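Local coordinates for prophage MuSo2, 43 kDa tail protein (Shewanella oneidensis, PDB 3CDD) that forms a three-chain assembly and is probably a baseplate hub component of a Mu-like contractile phage tail, at residues I7-G12 / F35-T40; V65-E70 / G296-I301. One frame throughout, in Å; residues are numbered along the deposited sequence.

Contact 1: I7-G12 / F35-T40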
# COMPACT_ATOMS: atom_id res chain seq x y z
N ILE A 7 -18.51 29.87 -4.27
CA ILE A 7 -17.12 29.43 -4.19
C ILE A 7 -16.42 29.54 -5.56
O ILE A 7 -16.85 28.92 -6.54
CB ILE A 7 -17.02 28.01 -3.60
CG1 ILE A 7 -17.51 28.01 -2.14
CG2 ILE A 7 -15.57 27.51 -3.67
CD1 ILE A 7 -18.19 26.74 -1.68
N VAL A 8 -15.33 30.32 -5.61
CA VAL A 8 -14.69 30.66 -6.88
C VAL A 8 -13.20 30.28 -6.90
O VAL A 8 -12.43 30.60 -5.98
CB VAL A 8 -14.90 32.18 -7.30
CG1 VAL A 8 -16.38 32.62 -7.21
CG2 VAL A 8 -14.04 33.13 -6.47
N LEU A 9 -12.81 29.56 -7.94
CA LEU A 9 -11.41 29.35 -8.23
C LEU A 9 -10.99 30.37 -9.28
O LEU A 9 -11.63 30.48 -10.35
CB LEU A 9 -11.16 27.94 -8.75
CG LEU A 9 -9.70 27.62 -9.10
CD1 LEU A 9 -9.26 26.30 -8.48
CD2 LEU A 9 -9.47 27.64 -10.60
N LYS A 10 -9.91 31.08 -8.98
CA LYS A 10 -9.28 32.00 -9.92
C LYS A 10 -7.91 31.43 -10.32
O LYS A 10 -7.11 31.07 -9.46
CB LYS A 10 -9.12 33.39 -9.30
CG LYS A 10 -10.45 34.11 -8.96
CD LYS A 10 -10.19 35.58 -8.56
CE LYS A 10 -11.44 36.23 -7.98
NZ LYS A 10 -11.20 37.64 -7.51
N ALA A 11 -7.67 31.32 -11.62
CA ALA A 11 -6.38 30.90 -12.16
C ALA A 11 -6.23 31.48 -13.56
O ALA A 11 -7.16 31.39 -14.37
CB ALA A 11 -6.27 29.38 -12.20
N GLY A 12 -5.09 32.09 -13.85
CA GLY A 12 -4.83 32.62 -15.20
C GLY A 12 -5.67 33.82 -15.62
O GLY A 12 -5.92 34.02 -16.82
N PHE A 35 -6.29 21.12 -2.29
CA PHE A 35 -7.57 21.38 -2.91
C PHE A 35 -7.82 20.43 -4.08
O PHE A 35 -6.89 19.98 -4.73
CB PHE A 35 -7.74 22.87 -3.33
CG PHE A 35 -6.81 23.33 -4.43
CD1 PHE A 35 -7.19 23.22 -5.77
CD2 PHE A 35 -5.58 23.91 -4.12
CE1 PHE A 35 -6.37 23.65 -6.79
CE2 PHE A 35 -4.73 24.35 -5.16
CZ PHE A 35 -5.12 24.21 -6.48
N ASP A 36 -9.09 20.11 -4.32
CA ASP A 36 -9.51 19.30 -5.47
C ASP A 36 -10.87 19.84 -5.92
O ASP A 36 -11.82 19.90 -5.13
CB ASP A 36 -9.64 17.83 -5.08
CG ASP A 36 -9.14 16.85 -6.17
OD1 ASP A 36 -9.36 17.06 -7.39
OD2 ASP A 36 -8.52 15.84 -5.77
N LEU A 37 -10.94 20.25 -7.19
CA LEU A 37 -12.17 20.78 -7.76
C LEU A 37 -12.50 20.03 -9.02
O LEU A 37 -11.61 19.78 -9.85
CB LEU A 37 -12.06 22.28 -8.02
CG LEU A 37 -12.07 23.08 -6.73
CD1 LEU A 37 -10.63 23.37 -6.31
CD2 LEU A 37 -12.84 24.37 -6.86
N GLU A 38 -13.76 19.64 -9.13
CA GLU A 38 -14.23 18.88 -10.26
C GLU A 38 -15.54 19.45 -10.80
O GLU A 38 -16.41 19.88 -10.04
CB GLU A 38 -14.39 17.42 -9.86
CG GLU A 38 -14.86 16.52 -10.97
CD GLU A 38 -15.05 15.11 -10.48
OE1 GLU A 38 -16.05 14.84 -9.77
OE2 GLU A 38 -14.18 14.27 -10.78
N MSE A 39 -15.66 19.46 -12.13
CA MSE A 39 -16.89 19.87 -12.82
C MSE A 39 -17.26 18.78 -13.82
O MSE A 39 -16.51 18.53 -14.76
CB MSE A 39 -16.66 21.20 -13.54
CG MSE A 39 -17.88 22.14 -13.66
SE MSE A 39 -17.34 23.75 -14.64
CE MSE A 39 -16.18 24.68 -13.39
N THR A 40 -18.39 18.13 -13.60
CA THR A 40 -18.89 17.03 -14.47
C THR A 40 -20.16 17.42 -15.23
O THR A 40 -21.21 17.69 -14.64
CB THR A 40 -19.14 15.74 -13.64
OG1 THR A 40 -17.95 15.40 -12.93
CG2 THR A 40 -19.59 14.55 -14.51

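Contact 2: V65-E70 / G296-I301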
# COMPACT_ATOMS: atom_id res chain seq x y z
N VAL A 65 -8.71 29.88 -4.13
CA VAL A 65 -10.11 29.55 -3.93
C VAL A 65 -10.67 30.48 -2.87
O VAL A 65 -10.09 30.60 -1.78
CB VAL A 65 -10.36 28.09 -3.57
CG1 VAL A 65 -11.86 27.85 -3.36
CG2 VAL A 65 -9.77 27.13 -4.68
N ASP A 66 -11.78 31.14 -3.22
CA ASP A 66 -12.51 32.07 -2.35
C ASP A 66 -13.98 31.63 -2.13
O ASP A 66 -14.62 31.05 -3.02
CB ASP A 66 -12.51 33.47 -2.96
CG ASP A 66 -11.10 34.06 -3.11
OD1 ASP A 66 -10.22 33.78 -2.28
OD2 ASP A 66 -10.88 34.82 -4.07
N ILE A 67 -14.49 31.91 -0.94
CA ILE A 67 -15.91 31.76 -0.63
C ILE A 67 -16.42 33.14 -0.24
O ILE A 67 -15.95 33.72 0.74
CB ILE A 67 -16.19 30.73 0.52
CG1 ILE A 67 -17.71 30.70 0.83
CG2 ILE A 67 -15.37 31.06 1.79
CD1 ILE A 67 -18.17 29.52 1.70
N GLY A 68 -17.36 33.67 -1.02
CA GLY A 68 -17.90 35.01 -0.76
C GLY A 68 -16.85 36.11 -0.82
O GLY A 68 -16.95 37.12 -0.13
N GLY A 69 -15.83 35.90 -1.65
CA GLY A 69 -14.72 36.84 -1.74
C GLY A 69 -13.65 36.65 -0.67
O GLY A 69 -12.63 37.34 -0.69
N GLU A 70 -13.88 35.74 0.28
CA GLU A 70 -12.90 35.47 1.34
C GLU A 70 -12.00 34.31 0.96
O GLU A 70 -12.47 33.27 0.52
CB GLU A 70 -13.59 35.17 2.67
CG GLU A 70 -12.63 34.98 3.84
CD GLU A 70 -13.34 34.74 5.17
OE1 GLU A 70 -14.59 34.76 5.21
OE2 GLU A 70 -12.63 34.53 6.18
N GLY A 296 -19.80 33.94 12.01
CA GLY A 296 -19.75 34.20 10.57
C GLY A 296 -18.34 34.06 10.01
O GLY A 296 -18.07 34.42 8.87
N LYS A 297 -17.44 33.49 10.82
CA LYS A 297 -16.07 33.29 10.40
C LYS A 297 -15.90 31.86 9.92
O LYS A 297 -16.58 30.95 10.39
CB LYS A 297 -15.08 33.61 11.53
CG LYS A 297 -15.18 35.06 12.07
CD LYS A 297 -14.33 36.04 11.26
CE LYS A 297 -14.38 37.46 11.83
NZ LYS A 297 -15.28 38.36 11.06
N LEU A 298 -15.03 31.68 8.93
CA LEU A 298 -14.64 30.35 8.48
C LEU A 298 -14.11 29.55 9.66
O LEU A 298 -13.40 30.10 10.50
CB LEU A 298 -13.56 30.47 7.40
CG LEU A 298 -14.00 31.02 6.03
CD1 LEU A 298 -12.82 31.12 5.03
CD2 LEU A 298 -15.20 30.23 5.41
N TRP A 299 -14.45 28.26 9.73
CA TRP A 299 -13.78 27.35 10.67
C TRP A 299 -12.29 27.42 10.42
O TRP A 299 -11.86 27.44 9.27
CB TRP A 299 -14.23 25.90 10.44
CG TRP A 299 -15.62 25.65 10.88
CD1 TRP A 299 -16.75 25.57 10.09
CD2 TRP A 299 -16.06 25.41 12.22
NE1 TRP A 299 -17.84 25.28 10.86
CE2 TRP A 299 -17.45 25.18 12.17
CE3 TRP A 299 -15.40 25.34 13.47
CZ2 TRP A 299 -18.21 24.93 13.33
CZ3 TRP A 299 -16.14 25.10 14.61
CH2 TRP A 299 -17.53 24.88 14.53
N ASN A 300 -11.50 27.40 11.49
CA ASN A 300 -10.06 27.72 11.39
C ASN A 300 -9.25 26.72 12.19
O ASN A 300 -9.64 26.36 13.27
CB ASN A 300 -9.82 29.14 11.91
CG ASN A 300 -8.44 29.69 11.55
OD1 ASN A 300 -7.67 29.08 10.78
ND2 ASN A 300 -8.12 30.84 12.11
N ILE A 301 -8.12 26.26 11.63
CA ILE A 301 -7.24 25.34 12.34
C ILE A 301 -6.57 26.08 13.50
O ILE A 301 -6.50 27.30 13.50
CB ILE A 301 -6.12 24.70 11.44
CG1 ILE A 301 -5.29 25.78 10.71
CG2 ILE A 301 -6.71 23.63 10.49
CD1 ILE A 301 -4.17 25.20 9.81
O HOH W 1 -13.76 34.05 8.31

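Contact 1: I7-G12 / F35-T40
L9 and L37 have the nearest CA atoms across segments 7-12 and 35-40, 8.6 Å apart, and the two beta strands on which they lie, 7-11 and 34-42, are not hydrogen-bonded to one another. Both strands belong to the N-terminal domain of the GpP-like proteins, grouped with the phage barrels, and the contact is the apolar packing expected where two walls of such a barrel-like fold face each other across the interior. Each strand bonds to other neighbours: 7-11 pairs with 14-16 and 62-67, whereas 34-42 lies between 21-27 and 88-97.

The alternation of a strand decides which residues meet. I7 and L9 turn their side chains toward the second strand while V8 turns away. F35 and L37 face inward in reply, whereas D36, E38 and T40 lie against small polar residues of strand 88-97, among them S94, S92 and T90. Leucine suits the inner positions because its forked end fills space between two walls without leaving a polar group to be satisfied.

The touching is done by methyl groups. In L9, CG stands anti to the backbone N (chi1 179°), and its CD1 reaches the CD1 of L37 at 3.9 Å, the two side chains meeting at a slant. The L37 methyl also leans on the phenylalanine next but one in its own strand, with L37 CD1 3.5 Å from F35 CD1. The bulky, flat ring of F35 thereby extends the apolar surface offered to L9. Around this cluster, W19 packs against L9, L37 and M39, C63 touches both L9 and F35, and I22 lies against I7 and L37. The L9 methyl reaches the phenyl ring obliquely, CD1 of L9 lying 4.3 Å from CE1 of F35.

Contact 2: V65-E70 / G296-I301
E70 and L298 have the nearest CA atoms across the two segments, 9.0 Å apart, where a tight beta hairpin meets an irregular loop. The hairpin turns from I67 to E70 as a type I' beta turn joining strands 62-67 and 70-84, and its ends are paired through I67 N to E70 O at 2.8 Å and E70 N to I67 O at 2.9 Å. Glycine suits both central positions, since G68 (phi 60°) and G69 (phi 83°) adopt the left-handed backbone such a turn needs. The loop 296-301 lies between strands 281-288 and 304-309, so the contact joins the N-terminal and fourth domains of the GpP family.

L298 is the shared apolar element. Its CD2 meets CG2 of I67 at 3.7 Å, the two side chains sliding past one another in opposite directions, and V72 touches both. The branched ends of buried I67 and of L298 give the seam its apolar part, beside the polar end of E70.

The other branch, L298 CD1, lies under the flat carboxylate of E70, 3.6 Å from E70 OE2. Glutamate is long enough to span the gap: its chain is fully extended, with CG anti to the backbone N (chi1 -176°), which carries the carboxylate over the leucine. OE1 forms a salt bridge with R291, whose NH1 also bonds to the carbonyl of G296, so one guanidinium ties the hairpin glutamate to the loop backbone and probably helps to keep the glutamate charged. OE2 is bonded to a bridging water, which donates to E70 OE2 over a short 2.5 Å and accepts the backbone N-H of L298, with L298 N 2.8 Å from the water oxygen.

Overall arrangement
The two contacts have centres 15 Å apart, on the same side of the chain's centre, and follow in series: contact 1 closes before contact 2 opens. Strands 7-11 and 62-67, one from each contact, are antiparallel neighbours; V8 N lies 2.8 Å from D66 O, a probable hydrogen bond, and I7 packs on V65. Contact 1 lies wholly within the N-terminal domain, whereas contact 2 uses the turn at the end of strand 62-67, the neighbour of 7-11, to meet a loop more than 220 residues later. Strand 21-27 likewise pairs with 317-328, so the first and fourth domains are linked by strand pairing as well as by contact 2.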